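Local coordinates for protein acetyl-xylan esterase (Streptomyces lividans, PDB 2CC0) that probably removes acetyl groups from xylan in plant cell walls, as a metal-dependent carbohydrate esterase of family 4 with a bound zinc ion, at residues P96-T106 / E114-W124. Sequence-based numbering, arbitrary orientation. Where two conformers were deposited one is given.
Sequences PKLFRPPYGET and EAKYGLTEVIW. With ACT (acetate ion), chain D.
Phe99 and Thr120 are joined through their backbones, Phe99 N donating to Thr120 O, in a right-handed beta-alpha-beta unit whose parallel strands 98-99 and 120-121 are joined by helix 108-116. The unit illustrates how a helical crossover sets two parallel strands side by side, so that the segments just beyond them can carry residues near a metal. Thr120 N donates to Lys97 O, and Val122 N to Phe99 O at 2.8 Å. On one face of this pair Leu98 CD2 rests against Thr120 CB and Val122 CG2; on the other, the Phe99 ring offers its edge to Glu114, with CD2 3.3 Å from OE2, the ring and carboxylate planes turned 53° apart.

Past the strands Arg100 takes over. Its CG lies anti to the backbone N (chi1 176°) and the chain bends at chi3, bringing the guanidinium to the carbonyls of Val122 and Ile123: NE meets Val122 O from above the carbonyl plane, while NH2 reaches Ile123 O at 2.8 Å, nearly along the C=O axis. Trp124 CE3 lies over one guanidinium face, and NH1 forms a salt bridge with Asp12; the Arg100 side chain lies about 6 Å from the zinc ion bound by Asp13, His62 and His66. A methionine here would probably leave Asp12 without its charge partner and the carbonyls of Val122 and Ile123 without these donors.

Further out, Thr106 and Glu121 approach from opposite directions, OG1 donating to the syn side of OE1 at 2.7 Å, while Arg111 holds the other carboxylate oxygen, OE2. The helix ends in a Schellman motif with Gly118 at C-prime. The turn of 101-104, with Gly104 N bonded to Pro101 O, presents Tyr103 N to an acetate oxygen, and the acetate methyl CH3 lies 3.4 Å from Trp124 CZ3.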
loop_
_atom_site.group_PDB
_atom_site.type_symbol
_atom_site.label_atom_id
_atom_site.label_comp_id
_atom_site.label_asym_id
_atom_site.label_seq_id
_atom_site.Cartn_x
_atom_site.Cartn_y
_atom_site.Cartn_z
ATOM N N PRO A 96 -13.879 -8.242 9.775
ATOM C CA PRO A 96 -12.990 -7.561 8.805
ATOM C C PRO A 96 -11.492 -7.788 9.008
ATOM O O PRO A 96 -11.014 -7.921 10.137
ATOM C CB PRO A 96 -13.312 -6.067 9.004
ATOM C CG PRO A 96 -14.724 -6.057 9.539
ATOM C CD PRO A 96 -14.800 -7.309 10.441
ATOM N N LYS A 97 -10.777 -7.828 7.882
ATOM C CA LYS A 97 -9.317 -7.845 7.905
ATOM C C LYS A 97 -8.714 -6.541 7.432
ATOM O O LYS A 97 -7.491 -6.371 7.510
ATOM C CB LYS A 97 -8.747 -9.005 7.053
ATOM C CG LYS A 97 -9.083 -10.428 7.553
ATOM C CD LYS A 97 -8.641 -10.702 8.969
ATOM C CE LYS A 97 -7.142 -10.597 9.149
ATOM N NZ LYS A 97 -6.696 -10.766 10.559
ATOM N N LEU A 98 -9.569 -5.616 6.971
ATOM C CA LEU A 98 -9.130 -4.314 6.430
ATOM C C LEU A 98 -9.750 -3.152 7.193
ATOM O O LEU A 98 -10.914 -3.213 7.598
ATOM C CB LEU A 98 -9.539 -4.176 4.961
ATOM C CG LEU A 98 -9.130 -5.326 4.028
ATOM C CD1 LEU A 98 -9.712 -5.076 2.661
ATOM C CD2 LEU A 98 -7.597 -5.509 3.992
ATOM N N PHE A 99 -8.973 -2.083 7.369
ATOM C CA PHE A 99 -9.445 -0.897 8.068
ATOM C C PHE A 99 -9.027 0.329 7.290
ATOM O O PHE A 99 -7.861 0.451 6.902
ATOM C CB PHE A 99 -8.816 -0.849 9.475
ATOM C CG PHE A 99 -9.059 0.465 10.203
ATOM C CD1 PHE A 99 -10.310 0.750 10.755
ATOM C CD2 PHE A 99 -8.032 1.426 10.299
ATOM C CE1 PHE A 99 -10.524 1.981 11.402
ATOM C CE2 PHE A 99 -8.232 2.657 10.933
ATOM C CZ PHE A 99 -9.496 2.935 11.500
ATOM N N ARG A 100 -9.967 1.248 7.062
ATOM C CA ARG A 100 -9.596 2.526 6.436
ATOM C C ARG A 100 -9.793 3.629 7.463
ATOM O O ARG A 100 -10.913 3.805 7.980
ATOM C CB ARG A 100 -10.437 2.810 5.179
ATOM C CG ARG A 100 -10.136 4.180 4.566
ATOM C CD ARG A 100 -10.853 4.271 3.248
ATOM N NE ARG A 100 -10.111 3.597 2.174
ATOM C CZ ARG A 100 -10.680 3.213 1.028
ATOM N NH1 ARG A 100 -11.994 3.386 0.859
ATOM N NH2 ARG A 100 -9.948 2.647 0.084
ATOM N N PRO A 101 -8.718 4.369 7.792
ATOM C CA PRO A 101 -8.891 5.429 8.779
ATOM C C PRO A 101 -9.807 6.517 8.199
ATOM O O PRO A 101 -9.665 6.898 7.028
ATOM C CB PRO A 101 -7.476 6.017 8.923
ATOM C CG PRO A 101 -6.543 4.973 8.392
ATOM C CD PRO A 101 -7.334 4.306 7.277
ATOM N N PRO A 102 -10.746 7.025 9.010
ATOM C CA PRO A 102 -11.474 8.214 8.565
ATOM C C PRO A 102 -10.488 9.317 8.129
ATOM O O PRO A 102 -9.478 9.567 8.807
ATOM C CB PRO A 102 -12.236 8.634 9.832
ATOM C CG PRO A 102 -12.484 7.331 10.585
ATOM C CD PRO A 102 -11.221 6.518 10.316
ATOM N N TYR A 103 -10.778 9.961 7.002
ATOM C CA TYR A 103 -9.974 11.118 6.465
ATOM C C TYR A 103 -8.592 10.670 6.013
ATOM O O TYR A 103 -7.758 11.517 5.710
ATOM C CB TYR A 103 -9.823 12.253 7.499
ATOM C CG TYR A 103 -11.150 12.607 8.139
ATOM C CD1 TYR A 103 -12.116 13.329 7.425
ATOM C CD2 TYR A 103 -11.467 12.160 9.415
ATOM C CE1 TYR A 103 -13.357 13.630 8.005
ATOM C CE2 TYR A 103 -12.710 12.460 10.015
ATOM C CZ TYR A 103 -13.652 13.191 9.294
ATOM O OH TYR A 103 -14.876 13.469 9.874
ATOM N N GLY A 104 -8.326 9.356 6.020
ATOM C CA GLY A 104 -6.989 8.842 5.676
ATOM C C GLY A 104 -5.926 9.164 6.727
ATOM O O GLY A 104 -4.739 8.973 6.470
ATOM N N GLU A 105 -6.358 9.668 7.888
ATOM C CA GLU A 105 -5.449 10.190 8.911
ATOM C C GLU A 105 -5.000 9.083 9.839
ATOM O O GLU A 105 -5.821 8.417 10.506
ATOM C CB GLU A 105 -6.109 11.332 9.710
ATOM C CG GLU A 105 -6.321 12.569 8.835
ATOM C CD GLU A 105 -7.274 13.620 9.422
ATOM O OE1 GLU A 105 -7.910 13.371 10.467
ATOM O OE2 GLU A 105 -7.391 14.705 8.786
ATOM N N THR A 106 -3.682 8.924 9.918
ATOM C CA THR A 106 -3.111 7.829 10.711
ATOM C C THR A 106 -1.874 8.265 11.516
ATOM O O THR A 106 -1.295 9.311 11.253
ATOM C CB THR A 106 -2.821 6.605 9.794
ATOM O OG1 THR A 106 -2.350 5.496 10.570
ATOM C CG2 THR A 106 -1.816 6.938 8.717
ATOM N N GLU A 114 -4.704 -1.063 15.072
ATOM C CA GLU A 114 -5.007 -1.900 13.907
ATOM C C GLU A 114 -4.379 -3.285 14.059
ATOM O O GLU A 114 -5.050 -4.301 13.842
ATOM C CB GLU A 114 -4.462 -1.277 12.622
ATOM C CG GLU A 114 -5.134 0.025 12.222
ATOM C CD GLU A 114 -4.297 0.846 11.239
ATOM O OE1 GLU A 114 -3.197 0.398 10.824
ATOM O OE2 GLU A 114 -4.765 1.935 10.836
ATOM N N ALA A 115 -3.096 -3.327 14.437
ATOM C CA ALA A 115 -2.360 -4.602 14.550
ATOM C C ALA A 115 -2.991 -5.500 15.618
ATOM O O ALA A 115 -3.126 -6.711 15.410
ATOM C CB ALA A 115 -0.892 -4.345 14.877
ATOM N N LYS A 116 -3.399 -4.899 16.745
ATOM C CA LYS A 116 -4.053 -5.648 17.819
ATOM C C LYS A 116 -5.242 -6.462 17.279
ATOM O O LYS A 116 -5.459 -7.607 17.685
ATOM C CB LYS A 116 -4.539 -4.682 18.907
ATOM C CG LYS A 116 -5.288 -5.369 20.055
ATOM C CD LYS A 116 -5.683 -4.406 21.169
ATOM C CE LYS A 116 -6.664 -5.092 22.120
ATOM N NZ LYS A 116 -7.076 -4.110 23.164
ATOM N N TYR A 117 -6.013 -5.854 16.369
ATOM C CA TYR A 117 -7.250 -6.449 15.832
ATOM C C TYR A 117 -7.048 -7.183 14.507
ATOM O O TYR A 117 -8.026 -7.601 13.864
ATOM C CB TYR A 117 -8.372 -5.389 15.752
ATOM C CG TYR A 117 -8.825 -5.037 17.161
ATOM C CD1 TYR A 117 -9.698 -5.876 17.856
ATOM C CD2 TYR A 117 -8.300 -3.928 17.832
ATOM C CE1 TYR A 117 -10.073 -5.595 19.176
ATOM C CE2 TYR A 117 -8.682 -3.624 19.154
ATOM C CZ TYR A 117 -9.550 -4.485 19.829
ATOM O OH TYR A 117 -9.921 -4.234 21.140
ATOM N N GLY A 118 -5.777 -7.342 14.109
ATOM C CA GLY A 118 -5.448 -8.031 12.868
ATOM C C GLY A 118 -5.935 -7.333 11.615
ATOM O O GLY A 118 -6.283 -8.000 10.622
ATOM N N LEU A 119 -5.949 -6.000 11.655
ATOM C CA LEU A 119 -6.425 -5.183 10.535
ATOM C C LEU A 119 -5.269 -4.593 9.716
ATOM O O LEU A 119 -4.336 -4.027 10.265
ATOM C CB LEU A 119 -7.290 -4.031 11.077
ATOM C CG LEU A 119 -8.614 -4.479 11.695
ATOM C CD1 LEU A 119 -9.184 -3.359 12.571
ATOM C CD2 LEU A 119 -9.673 -4.888 10.641
ATOM N N THR A 120 -5.377 -4.708 8.401
ATOM C CA THR A 120 -4.463 -4.032 7.478
ATOM C C THR A 120 -5.021 -2.656 7.151
ATOM O O THR A 120 -6.181 -2.550 6.766
ATOM C CB THR A 120 -4.345 -4.881 6.213
ATOM O OG1 THR A 120 -3.775 -6.139 6.609
ATOM C CG2 THR A 120 -3.430 -4.224 5.159
ATOM N N GLU A 121 -4.194 -1.609 7.267
ATOM C CA GLU A 121 -4.657 -0.255 6.922
ATOM C C GLU A 121 -4.728 -0.105 5.417
ATOM O O GLU A 121 -3.782 -0.467 4.700
ATOM C CB GLU A 121 -3.694 0.786 7.508
ATOM C CG GLU A 121 -4.132 2.222 7.383
ATOM C CD GLU A 121 -3.126 3.103 8.088
ATOM O OE1 GLU A 121 -3.281 3.326 9.313
ATOM O OE2 GLU A 121 -2.177 3.538 7.405
ATOM N N VAL A 122 -5.825 0.475 4.945
ATOM C CA VAL A 122 -6.047 0.677 3.523
ATOM C C VAL A 122 -6.422 2.129 3.297
ATOM O O VAL A 122 -7.491 2.579 3.719
ATOM C CB VAL A 122 -7.176 -0.231 2.998
ATOM C CG1 VAL A 122 -7.443 0.064 1.513
ATOM C CG2 VAL A 122 -6.804 -1.714 3.203
ATOM N N ILE A 123 -5.518 2.869 2.659
ATOM C CA ILE A 123 -5.775 4.239 2.238
ATOM C C ILE A 123 -6.365 4.167 0.825
ATOM O O ILE A 123 -7.360 3.507 0.605
ATOM C CB ILE A 123 -4.482 5.126 2.344
ATOM C CG1 ILE A 123 -3.774 4.880 3.685
ATOM C CG2 ILE A 123 -4.826 6.614 2.204
ATOM C CD1 ILE A 123 -4.612 5.307 4.936
ATOM N N TRP A 124 -5.726 4.803 -0.147
ATOM C CA TRP A 124 -6.188 4.719 -1.541
ATOM C C TRP A 124 -5.081 5.276 -2.439
ATOM O O TRP A 124 -4.146 5.946 -1.963
ATOM C CB TRP A 124 -7.516 5.482 -1.788
ATOM C CG TRP A 124 -7.461 6.888 -1.322
ATOM C CD1 TRP A 124 -6.959 7.965 -2.014
ATOM C CD2 TRP A 124 -7.884 7.385 -0.046
ATOM N NE1 TRP A 124 -7.040 9.105 -1.241
ATOM C CE2 TRP A 124 -7.609 8.780 -0.033
ATOM C CE3 TRP A 124 -8.474 6.794 1.095
ATOM C CZ2 TRP A 124 -7.899 9.598 1.079
ATOM C CZ3 TRP A 124 -8.747 7.611 2.216
ATOM C CH2 TRP A 124 -8.464 8.997 2.182
HETATM C C ACT D . -12.865 8.380 4.492
HETATM O O ACT D . -13.021 9.191 5.435
HETATM O OXT ACT D . -13.895 7.995 3.866
HETATM C CH3 ACT D . -11.496 7.881 4.136
HETATM O O HOH W 1 -9.232 -9.184 11.793
#